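Local coordinates for DSBA-like thioredoxin domain-containing protein (Nitrosomonas europaea, PDB 2IN3) that probably acts as a thiol-disulfide oxidoreductase of the DsbA family, FrnE-like subfamily, and is putatively a protein disulfide isomerase, at residues I73-P78 with T193-I198; F89-E94 with A121-Q126; V101-I106 with L142-S147. One frame throughout, in Å; residues are numbered along the deposited sequence.

Contact 1: I73-P78 with T193-I198; sequences ITTGQP and TGYRPI. With EDO (1,2-ethanediol), chain F.
Thr74 and Thr75, in the last turn of helix 58-75, meet Tyr195 of a non-helical loop. The backbones stay well apart. The nearest CA atoms, those of Thr75 and Pro197, are 9.1 Å from each other. Gly76 ends the helix with a positive phi of 78°, where a CB would crowd the carbonyl O before it. The Tyr195 ring bridges the space. Its CG lies anti to the backbone N (chi1 170°), which extends the ring toward the end of helix 58-75. Its outer end runs alongside Thr75, the two side chains pointing in opposite directions. Thr75 CG2 lies 3.7 Å from Tyr195 CE1. The same methyl also touches CZ and OH of the tyrosine. Thr74 CG2 adds a looser touch, 4.2 Å from Tyr195 CE2. Thr75 OG1 faces back into its own chain. It accepts from Gln77 N at 3.1 Å, which makes an ST turn, and also bonds to Val71 O. With an alanine here, Gln77 N would probably lose this acceptor, and a gap is likely to open beside the tyrosine ring. Thr193 O and OG1 both hydrogen-bond O2 of an ethanediol, probably a crystallisation additive. Tyr195 also packs on Phe24 and meets the ring of Trp20, which lies inside a thioredoxin-type CxxC pattern, the probable redox site. The contact thus joins helix 58-75 to the loop between edge strand 187-192 and helix 198-211, with helix 19-35 alongside.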
loop_
_atom_site.group_PDB
_atom_site.type_symbol
_atom_site.label_atom_id
_atom_site.label_comp_id
_atom_site.label_asym_id
_atom_site.label_seq_id
_atom_site.Cartn_x
_atom_site.Cartn_y
_atom_site.Cartn_z
ATOM N N ILE A 73 -8.521 -1.062 -17.133
ATOM C CA ILE A 73 -9.624 -0.500 -17.910
ATOM C C ILE A 73 -10.597 0.317 -17.060
ATOM O O ILE A 73 -11.223 1.242 -17.566
ATOM C CB ILE A 73 -10.339 -1.534 -18.770
ATOM C CG1 ILE A 73 -11.111 -2.542 -17.934
ATOM C CG2 ILE A 73 -9.346 -2.209 -19.760
ATOM C CD1 ILE A 73 -11.996 -3.432 -18.828
ATOM N N THR A 74 -10.671 0.022 -15.761
ATOM C CA THR A 74 -11.561 0.730 -14.837
ATOM C C THR A 74 -10.989 2.083 -14.390
ATOM O O THR A 74 -11.729 3.081 -14.273
ATOM C CB THR A 74 -11.826 -0.135 -13.571
ATOM O OG1 THR A 74 -12.474 -1.353 -13.966
ATOM C CG2 THR A 74 -12.709 0.619 -12.518
ATOM N N THR A 75 -9.688 2.113 -14.167
ATOM C CA THR A 75 -9.033 3.261 -13.540
ATOM C C THR A 75 -8.038 3.979 -14.443
ATOM O O THR A 75 -7.611 5.111 -14.135
ATOM C CB THR A 75 -8.254 2.871 -12.232
ATOM O OG1 THR A 75 -7.055 2.144 -12.560
ATOM C CG2 THR A 75 -9.149 2.048 -11.286
ATOM N N GLY A 76 -7.612 3.317 -15.514
ATOM C CA GLY A 76 -6.571 3.896 -16.339
ATOM C C GLY A 76 -5.150 3.773 -15.809
ATOM O O GLY A 76 -4.228 4.233 -16.486
ATOM N N GLN A 77 -4.947 3.160 -14.630
ATOM C CA GLN A 77 -3.598 3.014 -14.065
ATOM C C GLN A 77 -2.797 2.053 -14.946
ATOM O O GLN A 77 -3.357 1.088 -15.443
ATOM C CB GLN A 77 -3.624 2.532 -12.619
ATOM C CG GLN A 77 -4.066 3.605 -11.621
ATOM C CD GLN A 77 -2.989 4.668 -11.428
ATOM O OE1 GLN A 77 -2.882 5.594 -12.213
ATOM N NE2 GLN A 77 -2.221 4.552 -10.365
ATOM N N PRO A 78 -1.517 2.382 -15.218
ATOM C CA PRO A 78 -0.755 1.614 -16.220
ATOM C C PRO A 78 -0.234 0.258 -15.683
ATOM O O PRO A 78 0.065 0.121 -14.493
ATOM C CB PRO A 78 0.412 2.557 -16.552
ATOM C CG PRO A 78 0.630 3.323 -15.237
ATOM C CD PRO A 78 -0.743 3.526 -14.677
ATOM N N THR A 193 -13.826 -1.406 2.229
ATOM C CA THR A 193 -12.931 -2.578 2.191
ATOM C C THR A 193 -12.646 -3.085 0.791
ATOM O O THR A 193 -12.731 -4.298 0.542
ATOM C CB THR A 193 -13.479 -3.788 2.947
ATOM O OG1 THR A 193 -14.727 -4.157 2.360
ATOM C CG2 THR A 193 -13.661 -3.481 4.408
ATOM N N GLY A 194 -12.308 -2.180 -0.116
ATOM C CA GLY A 194 -12.121 -2.504 -1.519
ATOM C C GLY A 194 -12.057 -1.193 -2.261
ATOM O O GLY A 194 -12.365 -0.142 -1.687
ATOM N N TYR A 195 -11.619 -1.247 -3.515
ATOM C CA TYR A 195 -11.612 -0.059 -4.381
ATOM C C TYR A 195 -13.025 0.532 -4.475
ATOM O O TYR A 195 -13.999 -0.197 -4.697
ATOM C CB TYR A 195 -11.153 -0.429 -5.806
ATOM C CG TYR A 195 -11.341 0.702 -6.820
ATOM C CD1 TYR A 195 -10.336 1.674 -7.031
ATOM C CD2 TYR A 195 -12.514 0.806 -7.551
ATOM C CE1 TYR A 195 -10.537 2.734 -7.954
ATOM C CE2 TYR A 195 -12.708 1.824 -8.479
ATOM C CZ TYR A 195 -11.723 2.788 -8.665
ATOM O OH TYR A 195 -11.970 3.777 -9.595
ATOM N N ARG A 196 -13.138 1.845 -4.306
ATOM C CA ARG A 196 -14.389 2.552 -4.682
ATOM C C ARG A 196 -13.948 3.888 -5.275
ATOM O O ARG A 196 -12.857 4.379 -4.948
ATOM C CB ARG A 196 -15.329 2.757 -3.461
ATOM C CG ARG A 196 -15.949 1.448 -2.887
ATOM C CD ARG A 196 -16.978 1.673 -1.758
ATOM N NE ARG A 196 -18.277 2.091 -2.320
ATOM C CZ ARG A 196 -19.342 2.501 -1.621
ATOM N NH1 ARG A 196 -20.443 2.871 -2.268
ATOM N NH2 ARG A 196 -19.329 2.535 -0.288
ATOM N N PRO A 197 -14.769 4.480 -6.155
ATOM C CA PRO A 197 -14.448 5.804 -6.718
ATOM C C PRO A 197 -14.407 6.924 -5.675
ATOM O O PRO A 197 -14.993 6.793 -4.593
ATOM C CB PRO A 197 -15.573 6.043 -7.732
ATOM C CG PRO A 197 -16.125 4.674 -8.032
ATOM C CD PRO A 197 -15.993 3.910 -6.750
ATOM N N ILE A 198 -13.704 7.998 -6.005
ATOM C CA ILE A 198 -13.538 9.160 -5.109
ATOM C C ILE A 198 -14.886 9.752 -4.640
ATOM O O ILE A 198 -14.994 10.223 -3.497
ATOM C CB ILE A 198 -12.601 10.240 -5.760
ATOM C CG1 ILE A 198 -12.173 11.340 -4.796
ATOM C CG2 ILE A 198 -13.239 10.906 -6.974
ATOM C CD1 ILE A 198 -11.391 10.880 -3.601
HETATM C C1 EDO F . -16.226 -5.829 -2.778
HETATM O O1 EDO F . -15.204 -5.101 -3.478
HETATM C C2 EDO F . -15.756 -6.116 -1.343
HETATM O O2 EDO F . -15.537 -4.876 -0.635
#

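Contact 2: F89-E94 with A121-Q126; sequences FIYDTE and AFYVGQ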
loop_
_atom_site.group_PDB
_atom_site.type_symbol
_atom_site.label_atom_id
_atom_site.label_comp_id
_atom_site.label_asym_id
_atom_site.label_seq_id
_atom_site.Cartn_x
_atom_site.Cartn_y
_atom_site.Cartn_z
ATOM N N PHE A 89 8.874 -16.478 -10.960
ATOM C CA PHE A 89 8.659 -15.320 -10.120
ATOM C C PHE A 89 8.011 -15.746 -8.806
ATOM O O PHE A 89 7.068 -16.551 -8.801
ATOM C CB PHE A 89 7.789 -14.269 -10.826
ATOM C CG PHE A 89 7.587 -13.034 -10.015
ATOM C CD1 PHE A 89 8.623 -12.107 -9.866
ATOM C CD2 PHE A 89 6.380 -12.818 -9.357
ATOM C CE1 PHE A 89 8.445 -10.964 -9.090
ATOM C CE2 PHE A 89 6.185 -11.685 -8.577
ATOM C CZ PHE A 89 7.210 -10.753 -8.443
ATOM N N ILE A 90 8.534 -15.212 -7.705
ATOM C CA ILE A 90 8.034 -15.521 -6.373
ATOM C C ILE A 90 7.300 -14.283 -5.844
ATOM O O ILE A 90 7.886 -13.204 -5.708
ATOM C CB ILE A 90 9.166 -15.971 -5.420
ATOM C CG1 ILE A 90 9.831 -17.254 -5.958
ATOM C CG2 ILE A 90 8.639 -16.172 -3.991
ATOM C CD1 ILE A 90 10.951 -17.784 -5.096
ATOM N N TYR A 91 6.018 -14.452 -5.556
ATOM C CA TYR A 91 5.148 -13.340 -5.192
ATOM C C TYR A 91 5.210 -13.038 -3.668
ATOM O O TYR A 91 4.212 -13.190 -2.946
ATOM C CB TYR A 91 3.714 -13.631 -5.679
ATOM C CG TYR A 91 2.950 -12.380 -6.043
ATOM C CD1 TYR A 91 2.764 -12.014 -7.380
ATOM C CD2 TYR A 91 2.440 -11.540 -5.049
ATOM C CE1 TYR A 91 2.073 -10.852 -7.716
ATOM C CE2 TYR A 91 1.757 -10.365 -5.375
ATOM C CZ TYR A 91 1.580 -10.033 -6.703
ATOM O OH TYR A 91 0.912 -8.882 -7.002
ATOM N N ASP A 92 6.391 -12.616 -3.201
ATOM C CA ASP A 92 6.626 -12.303 -1.787
ATOM C C ASP A 92 6.368 -10.832 -1.485
ATOM O O ASP A 92 7.170 -9.956 -1.850
ATOM C CB ASP A 92 8.051 -12.683 -1.357
ATOM C CG ASP A 92 8.306 -12.433 0.136
ATOM O OD1 ASP A 92 7.328 -12.241 0.906
ATOM O OD2 ASP A 92 9.490 -12.434 0.560
ATOM N N THR A 93 5.250 -10.555 -0.821
ATOM C CA THR A 93 4.837 -9.176 -0.577
ATOM C C THR A 93 5.461 -8.552 0.692
ATOM O O THR A 93 5.367 -7.341 0.896
ATOM C CB THR A 93 3.295 -9.034 -0.531
ATOM O OG1 THR A 93 2.790 -9.805 0.551
ATOM C CG2 THR A 93 2.610 -9.558 -1.825
ATOM N N GLU A 94 6.126 -9.345 1.523
ATOM C CA GLU A 94 6.613 -8.822 2.797
ATOM C C GLU A 94 7.720 -7.760 2.704
ATOM O O GLU A 94 7.673 -6.766 3.453
ATOM C CB GLU A 94 6.983 -9.956 3.786
ATOM C CG GLU A 94 7.309 -9.493 5.198
ATOM C CD GLU A 94 8.756 -9.066 5.359
ATOM O OE1 GLU A 94 9.565 -9.433 4.481
ATOM O OE2 GLU A 94 9.095 -8.381 6.360
ATOM N N ALA A 121 7.152 0.740 -9.995
ATOM C CA ALA A 121 8.342 -0.011 -10.352
ATOM C C ALA A 121 7.965 -1.458 -10.650
ATOM O O ALA A 121 8.572 -2.098 -11.504
ATOM C CB ALA A 121 9.374 0.061 -9.256
ATOM N N PHE A 122 6.998 -1.966 -9.893
ATOM C CA PHE A 122 6.506 -3.310 -10.069
ATOM C C PHE A 122 5.579 -3.450 -11.295
ATOM O O PHE A 122 5.882 -4.210 -12.228
ATOM C CB PHE A 122 5.786 -3.752 -8.798
ATOM C CG PHE A 122 5.247 -5.163 -8.862
ATOM C CD1 PHE A 122 6.099 -6.244 -9.131
ATOM C CD2 PHE A 122 3.919 -5.410 -8.609
ATOM C CE1 PHE A 122 5.604 -7.556 -9.169
ATOM C CE2 PHE A 122 3.409 -6.716 -8.652
ATOM C CZ PHE A 122 4.249 -7.782 -8.939
ATOM N N TYR A 123 4.469 -2.715 -11.300
ATOM C CA TYR A 123 3.459 -2.902 -12.357
ATOM C C TYR A 123 3.895 -2.418 -13.734
ATOM O O TYR A 123 3.567 -3.047 -14.760
ATOM C CB TYR A 123 2.126 -2.288 -11.951
ATOM C CG TYR A 123 1.507 -3.027 -10.785
ATOM C CD1 TYR A 123 1.179 -4.382 -10.901
ATOM C CD2 TYR A 123 1.264 -2.389 -9.564
ATOM C CE1 TYR A 123 0.623 -5.084 -9.836
ATOM C CE2 TYR A 123 0.709 -3.099 -8.470
ATOM C CZ TYR A 123 0.375 -4.442 -8.652
ATOM O OH TYR A 123 -0.140 -5.162 -7.625
ATOM N N VAL A 124 4.661 -1.332 -13.763
ATOM C CA VAL A 124 5.114 -0.751 -15.023
ATOM C C VAL A 124 6.547 -1.162 -15.288
ATOM O O VAL A 124 6.856 -1.664 -16.366
ATOM C CB VAL A 124 4.964 0.796 -15.014
ATOM C CG1 VAL A 124 5.406 1.431 -16.358
ATOM C CG2 VAL A 124 3.500 1.180 -14.663
ATOM N N GLY A 125 7.412 -0.976 -14.295
ATOM C CA GLY A 125 8.841 -1.228 -14.475
ATOM C C GLY A 125 9.167 -2.712 -14.564
ATOM O O GLY A 125 10.228 -3.081 -15.061
ATOM N N GLN A 126 8.257 -3.562 -14.066
ATOM C CA GLN A 126 8.485 -5.016 -13.960
ATOM C C GLN A 126 9.687 -5.333 -13.082
ATOM O O GLN A 126 10.442 -6.293 -13.340
ATOM C CB GLN A 126 8.630 -5.647 -15.350
ATOM C CG GLN A 126 7.425 -5.394 -16.216
ATOM C CD GLN A 126 7.377 -6.249 -17.445
ATOM O OE1 GLN A 126 8.340 -6.321 -18.189
ATOM N NE2 GLN A 126 6.243 -6.893 -17.676
HETATM O O HOH W 1 -0.982 -7.730 -8.368
#
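Phe122, in the last turn of helix 111-123, puts its ring edge against two aromatic residues of the loop 89-94. Its CG lies anti to the backbone N (chi1 -179°), which carries the ring out from the helix toward the loop. Phe89 comes to one part of that edge, with its CZ 3.7 Å from Phe122 CE1. Tyr91 comes to another, with its OH 3.7 Å from Phe122 CE2. The Tyr91 and Phe122 rings form an offset edge-to-face pair, planes at 83° and centroids 5.9 Å apart, with the Phe122 edge toward the Tyr91 face. The chi1 of Tyr91, -149°, lies off the staggered positions and turns the ring so that its hydroxyl comes near Phe122. Its backbone is the centre of an inverse gamma turn. CD1 of Tyr91 lies at the edge of the Phe89 ring, in its plane. In the DsbA-like fold this cluster ties the loop leading into helix 94-106 to the end of the following helix. The Tyr123 side chain comes near, without touching, Cys18 and Cys21, a CxxC pattern that is probably the redox site. A water links the two tyrosine hydroxyls. It donates to Tyr91 OH at 2.6 Å and accepts from Tyr123 OH at 2.8 Å. Tyr91 OH also bonds to Met17 O. Phe122 CD2 sits over the centre of one Tyr123 ring face, and Trp22, Trp68 and Phe79 also meet that ring. At the end of the loop, Asp92 OD1 accepts from Glu94 N at 3.2 Å. This capping bond reaches the oxygen from above the carboxylate plane.

Contact 3: V101-I106 with L142-S147; sequences VSVSLI and LGIPES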
loop_
_atom_site.group_PDB
_atom_site.type_symbol
_atom_site.label_atom_id
_atom_site.label_comp_id
_atom_site.label_asym_id
_atom_site.label_seq_id
_atom_site.Cartn_x
_atom_site.Cartn_y
_atom_site.Cartn_z
ATOM N N VAL A 101 7.249 0.501 5.874
ATOM C CA VAL A 101 7.349 0.646 7.331
ATOM C C VAL A 101 8.647 1.384 7.659
ATOM O O VAL A 101 8.640 2.305 8.478
ATOM C CB VAL A 101 7.311 -0.728 8.080
ATOM C CG1 VAL A 101 7.665 -0.567 9.592
ATOM C CG2 VAL A 101 5.930 -1.373 7.901
ATOM N N SER A 102 9.745 0.971 7.017
ATOM C CA SER A 102 11.043 1.601 7.195
ATOM C C SER A 102 11.045 3.110 6.918
ATOM O O SER A 102 11.594 3.881 7.710
ATOM C CB SER A 102 12.110 0.935 6.312
ATOM O OG SER A 102 12.316 -0.426 6.671
ATOM N N VAL A 103 10.436 3.517 5.803
ATOM C CA VAL A 103 10.368 4.929 5.443
ATOM C C VAL A 103 9.499 5.694 6.464
ATOM O O VAL A 103 9.784 6.848 6.802
ATOM C CB VAL A 103 9.839 5.098 3.998
ATOM C CG1 VAL A 103 9.509 6.577 3.701
ATOM C CG2 VAL A 103 10.867 4.526 2.987
ATOM N N SER A 104 8.473 5.040 6.994
ATOM C CA SER A 104 7.661 5.652 8.052
ATOM C C SER A 104 8.485 6.013 9.308
ATOM O O SER A 104 8.134 6.967 10.003
ATOM C CB SER A 104 6.449 4.780 8.425
ATOM O OG SER A 104 6.829 3.732 9.305
ATOM N N LEU A 105 9.555 5.256 9.588
ATOM C CA LEU A 105 10.455 5.503 10.723
ATOM C C LEU A 105 11.496 6.583 10.396
ATOM O O LEU A 105 12.012 7.275 11.299
ATOM C CB LEU A 105 11.188 4.199 11.093
ATOM C CG LEU A 105 10.279 3.000 11.433
ATOM C CD1 LEU A 105 11.028 1.714 11.703
ATOM C CD2 LEU A 105 9.412 3.354 12.608
ATOM N N ILE A 106 11.827 6.696 9.118
ATOM C CA ILE A 106 12.829 7.649 8.649
ATOM C C ILE A 106 12.231 9.034 8.336
ATOM O O ILE A 106 12.684 10.054 8.883
ATOM C CB ILE A 106 13.593 7.116 7.395
ATOM C CG1 ILE A 106 14.262 5.776 7.726
ATOM C CG2 ILE A 106 14.659 8.157 6.936
ATOM C CD1 ILE A 106 14.823 5.060 6.513
ATOM N N LEU A 142 13.774 9.355 -3.783
ATOM C CA LEU A 142 12.951 10.213 -2.922
ATOM C C LEU A 142 13.766 11.004 -1.879
ATOM O O LEU A 142 13.204 11.655 -0.996
ATOM C CB LEU A 142 11.891 9.366 -2.233
ATOM C CG LEU A 142 10.804 8.994 -3.245
ATOM C CD1 LEU A 142 9.964 7.886 -2.658
ATOM C CD2 LEU A 142 9.958 10.204 -3.568
ATOM N N GLY A 143 15.079 10.937 -1.984
ATOM C CA GLY A 143 15.937 11.754 -1.125
ATOM C C GLY A 143 16.314 11.063 0.177
ATOM O O GLY A 143 16.900 11.688 1.066
ATOM N N ILE A 144 16.026 9.769 0.276
ATOM C CA ILE A 144 16.432 8.983 1.440
ATOM C C ILE A 144 17.714 8.209 1.119
ATOM O O ILE A 144 17.679 7.269 0.316
ATOM C CB ILE A 144 15.330 8.014 1.878
ATOM C CG1 ILE A 144 14.034 8.783 2.131
ATOM C CG2 ILE A 144 15.774 7.251 3.130
ATOM C CD1 ILE A 144 12.828 7.911 2.424
ATOM N N PRO A 145 18.857 8.601 1.746
ATOM C CA PRO A 145 20.132 7.934 1.472
ATOM C C PRO A 145 20.100 6.465 1.868
ATOM O O PRO A 145 19.448 6.111 2.834
ATOM C CB PRO A 145 21.144 8.691 2.356
ATOM C CG PRO A 145 20.469 9.964 2.742
ATOM C CD PRO A 145 18.999 9.688 2.733
ATOM N N GLU A 146 20.832 5.641 1.123
ATOM C CA GLU A 146 20.925 4.209 1.350
ATOM C C GLU A 146 21.510 3.895 2.730
ATOM O O GLU A 146 21.208 2.852 3.349
ATOM C CB GLU A 146 21.829 3.663 0.256
ATOM C CG GLU A 146 22.121 2.176 0.269
ATOM C CD GLU A 146 22.871 1.743 -1.000
ATOM O OE1 GLU A 146 22.535 2.233 -2.108
ATOM O OE2 GLU A 146 23.782 0.901 -0.893
ATOM N N SER A 147 22.370 4.801 3.201
ATOM C CA SER A 147 22.943 4.690 4.535
ATOM C C SER A 147 21.904 4.842 5.667
ATOM O O SER A 147 22.155 4.391 6.797
ATOM C CB SER A 147 24.100 5.723 4.715
ATOM O OG SER A 147 23.479 7.060 4.687
#
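Ile144 reaches from a turn to Val103 and Ile106 on helix 94-106. The touching across the contact is all apolar. Ile144 uses both of its branches. CD1, at the end of the longer one, lies 3.8 Å from Val103 CG1 and also meets Val103 CG2, so it rests against both valine methyls. The shorter branch turns to Ile106: Ile144 CG2 is 4.1 Å from Ile106 CG2 and equally near Ile106 CD1. The split follows from the first torsion of Ile144 (chi1 -55°), which sets CG2 anti to the backbone N and brings CG1 beside it. Val103 and Ile106, three residues apart, lie on one side of their helix, and each crosses the isoleucine at a slant. Ile144 and Val103 are both buried. Phe114 of helix 111-123 packs on Val103, and Ile144 also touches Glu107 and Lys110.

Backbone bonds shape both segments. Leu105 N to Val101 O and Ile106 N to Ser102 O continue helix 94-106. In the other segment Ile144 N bonds to Ala139 O and Gly143 N to Val140 O. Gly143 has a phi of 90°, at which a CB would press on the preceding carbonyl O. Pro145 then takes the N-cap position of helix 146-154. The turn at Gly143 is a Schellman motif that ends helix 132-141. Ile144, just after it, packs on helix 94-106 in the helical region that DsbA-like proteins carry within the thioredoxin fold.

All three contacts lie within the DsbA-like thioredoxin domain. Contact 1 spans the longest piece of chain: its segments come first and last, and those of contacts 2 and 3 alternate in between. Contacts 1 and 2 have centres about 19 Å apart and touch where Pro78 packs on Val124 and Tyr123. Contact 3 is about 20 Å from contact 2, centre to centre. Segment 89-94 leads into helix 94-106, which carries 101-106, and helix 111-123, ending in contact 2, packs on Val103 through Phe114. Contacts 2 and 3 thus lie in the helical part between strands 40-45 and 179-184. Contact 1 joins helix 58-75 of that part to the loop after edge strand 187-192.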